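Local coordinates for acyl-CoA dehydrogenase domain protein Tcur3481 (Thermomonospora curvata, PDB 6WY9), which binds the flavin cofactor FAD and probably acts, with a partner protein, as an acyl-CoA dehydrogenase, at residues B[192-197]-B[337-342]. Residues are numbered along the deposited sequence; the frame is centred on the assembly and turned at random.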
ATOM      1  N   THR B 192      15.655 -19.212  15.029  1.00 39.72           N
ATOM      2  CA  THR B 192      14.694 -18.267  14.481  1.00 39.28           C
ATOM      3  C   THR B 192      15.004 -17.897  13.015  1.00 37.58           C
ATOM      4  O   THR B 192      16.045 -18.212  12.460  1.00 38.54           O
ATOM      5  CB  THR B 192      14.658 -17.004  15.360  1.00 41.27           C
ATOM      6  OG1 THR B 192      15.908 -16.326  15.242  1.00 42.05           O
ATOM      7  CG2 THR B 192      14.465 -17.392  16.819  1.00 43.17           C
ATOM      8  N   THR B 193      14.075 -17.160  12.427  1.00 37.08           N
ATOM      9  CA  THR B 193      14.194 -16.699  11.048  1.00 38.08           C
ATOM     10  C   THR B 193      15.571 -16.135  10.739  1.00 38.83           C
ATOM     11  O   THR B 193      16.184 -16.486   9.732  1.00 39.21           O
ATOM     12  CB  THR B 193      13.129 -15.618  10.814  1.00 39.01           C
ATOM     13  OG1 THR B 193      11.827 -16.195  10.954  1.00 37.83           O
ATOM     14  CG2 THR B 193      13.284 -15.003   9.413  1.00 40.00           C
ATOM     15  N   SER B 194      16.069 -15.233  11.593  1.00 37.50           N
ATOM     16  CA  SER B 194      17.378 -14.622  11.355  1.00 38.02           C
ATOM     17  C   SER B 194      18.544 -15.602  11.491  1.00 38.81           C
ATOM     18  O   SER B 194      19.691 -15.231  11.187  1.00 40.60           O
ATOM     19  CB  SER B 194      17.568 -13.448  12.334  1.00 38.74           C
ATOM     20  OG  SER B 194      17.764 -13.950  13.651  1.00 39.20           O
ATOM     21  N   ARG B 195      18.306 -16.827  11.966  1.00 39.62           N
ATOM     22  CA  ARG B 195      19.351 -17.837  12.259  1.00 42.86           C
ATOM     23  C   ARG B 195      20.011 -17.584  13.614  1.00 41.88           C
ATOM     24  O   ARG B 195      21.074 -18.193  13.891  1.00 41.51           O
ATOM     25  CB  ARG B 195      20.495 -17.931  11.234  1.00 47.73           C
ATOM     26  CG  ARG B 195      20.133 -18.224   9.798  1.00 54.80           C
ATOM     27  CD  ARG B 195      19.844 -19.683   9.660  1.00 61.74           C
ATOM     28  NE  ARG B 195      19.766 -20.150   8.278  1.00 64.82           N
ATOM     29  CZ  ARG B 195      19.504 -21.416   7.972  1.00 65.83           C
ATOM     30  NH1 ARG B 195      19.429 -21.797   6.699  1.00 66.37           N
ATOM     31  NH2 ARG B 195      19.311 -22.299   8.961  1.00 64.95           N
ATOM     32  N   ASP B 196      19.468 -16.685  14.441  1.00 40.63           N
ATOM     33  CA  ASP B 196      19.898 -16.615  15.829  1.00 41.42           C
ATOM     34  C   ASP B 196      19.544 -17.933  16.508  1.00 41.55           C
ATOM     35  O   ASP B 196      18.646 -18.659  16.066  1.00 41.50           O
ATOM     36  CB  ASP B 196      19.199 -15.440  16.549  1.00 40.33           C
ATOM     37  CG  ASP B 196      19.613 -15.311  18.033  1.00 41.53           C
ATOM     38  OD1 ASP B 196      20.840 -15.318  18.308  1.00 42.72           O
ATOM     39  OD2 ASP B 196      18.713 -15.172  18.936  1.00 39.61           O
ATOM     40  N   MET B 197      20.232 -18.243  17.590  1.00 41.66           N
ATOM     41  CA  MET B 197      19.817 -19.364  18.424  1.00 42.97           C
ATOM     42  C   MET B 197      19.217 -18.776  19.709  1.00 43.23           C
ATOM     43  O   MET B 197      19.949 -18.355  20.613  1.00 44.25           O
ATOM     44  CB  MET B 197      20.967 -20.312  18.714  1.00 44.34           C
ATOM     45  CG  MET B 197      20.508 -21.656  19.302  1.00 49.65           C
ATOM     46  SD  MET B 197      19.486 -22.645  18.145  1.00 54.36           S
ATOM     47  CE  MET B 197      20.600 -23.060  16.784  1.00 54.41           C
ATOM     48  N   GLY B 337      15.499  -8.366   8.546  1.00 38.54           N
ATOM     49  CA  GLY B 337      14.416  -7.395   8.485  1.00 37.01           C
ATOM     50  C   GLY B 337      13.104  -8.005   8.927  1.00 37.79           C
ATOM     51  O   GLY B 337      12.373  -7.424   9.733  1.00 36.30           O
ATOM     52  N   LYS B 338      12.820  -9.203   8.419  1.00 35.37           N
ATOM     53  CA  LYS B 338      11.597  -9.928   8.728  1.00 37.61           C
ATOM     54  C   LYS B 338      11.515 -10.226  10.227  1.00 37.34           C
ATOM     55  O   LYS B 338      10.497  -9.957  10.877  1.00 37.11           O
ATOM     56  CB  LYS B 338      11.576 -11.201   7.850  1.00 41.59           C
ATOM     57  CG  LYS B 338      10.603 -12.307   8.186  1.00 49.22           C
ATOM     58  CD  LYS B 338       9.383 -12.348   7.211  1.00 52.51           C
ATOM     59  CE  LYS B 338       8.298 -13.366   7.672  1.00 54.79           C
ATOM     60  NZ  LYS B 338       6.922 -13.126   6.999  1.00 53.51           N
ATOM     61  N   GLN B 339      12.591 -10.756  10.812  1.00 35.03           N
ATOM     62  CA  GLN B 339      12.541 -11.052  12.244  1.00 35.44           C
ATOM     63  C   GLN B 339      12.361  -9.775  13.071  1.00 35.47           C
ATOM     64  O   GLN B 339      11.538  -9.726  14.001  1.00 35.08           O
ATOM     65  CB  GLN B 339      13.824 -11.756  12.721  1.00 35.70           C
ATOM     66  CG  GLN B 339      13.638 -12.086  14.234  1.00 37.01           C
ATOM     67  CD  GLN B 339      14.564 -13.183  14.697  1.00 40.05           C
ATOM     68  OE1 GLN B 339      14.750 -14.179  13.996  1.00 40.53           O
ATOM     69  NE2 GLN B 339      15.131 -13.017  15.886  1.00 40.37           N
ATOM     70  N   ILE B 340      13.131  -8.735  12.749  1.00 35.18           N
ATOM     71  CA  ILE B 340      13.075  -7.524  13.559  1.00 36.30           C
ATOM     72  C   ILE B 340      11.671  -6.919  13.514  1.00 36.77           C
ATOM     73  O   ILE B 340      11.168  -6.394  14.525  1.00 34.94           O
ATOM     74  CB  ILE B 340      14.152  -6.523  13.101  1.00 37.51           C
ATOM     75  CG1 ILE B 340      15.536  -7.032  13.496  1.00 37.18           C
ATOM     76  CG2 ILE B 340      13.946  -5.154  13.778  1.00 37.65           C
ATOM     77  CD1 ILE B 340      16.665  -6.198  12.812  1.00 37.14           C
ATOM     78  N   SER B 341      11.010  -7.008  12.353  1.00 36.47           N
ATOM     79  CA  SER B 341       9.710  -6.360  12.169  1.00 37.32           C
ATOM     80  C   SER B 341       8.615  -6.998  13.019  1.00 37.42           C
ATOM     81  O   SER B 341       7.503  -6.439  13.115  1.00 37.65           O
ATOM     82  CB  SER B 341       9.304  -6.390  10.682  1.00 37.68           C
ATOM     83  OG  SER B 341       9.062  -7.745  10.268  1.00 38.05           O
ATOM     84  N   GLY B 342       8.900  -8.139  13.640  1.00 35.92           N
ATOM     85  CA  GLY B 342       7.963  -8.779  14.565  1.00 35.48           C
ATOM     86  C   GLY B 342       8.426  -8.799  16.025  1.00 35.45           C
ATOM     87  O   GLY B 342       7.722  -9.330  16.896  1.00 35.17           O
TER
HETATM   88  O   HOH W   1      16.311 -14.487  18.032  1.00 47.51           O
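A type I beta turn from Thr192 to Arg195, in the hairpin loop joining strands 185-191 and 197-203, faces the C-terminal part of helix 330-340, with the CA atoms of Thr193 and Gln339 6.0 Å apart. Gln339 bridges the two: CG lies anti to the backbone N (chi1 -177°) and the chain runs extended, carrying the amide into the turn. Thr192, whose hydroxyl supplies a donor, gives from OG1 to Gln339 OE1 at 2.7 Å, in the carbonyl plane on a lone pair. A nearly straight bond from Ser194 N reaches the same Gln339 OE1 at 2.9 Å, its donor tilted 33° from that plane. Gln339 NE2 gives to a water at 2.9 Å, which donates to Asp196 OD2. Glutamine thus suits a site needing acceptor and donor together, and an alanine here would probably leave Ser194 N and Thr192 OG1 without their shared acceptor and the water without this donor. The Thr193 and Lys338 side chains cross at about a right angle, methyl CG2 of Thr193 packing 4.0 Å from aliphatic CG of Lys338; Thr193 OG1 hydrogen-bonds an acidic side chain, and Lys338 NZ a polar one, on a different protein's chain. One uncharged amide therefore ties the beta domain to the C-terminal helical domain beside that interface.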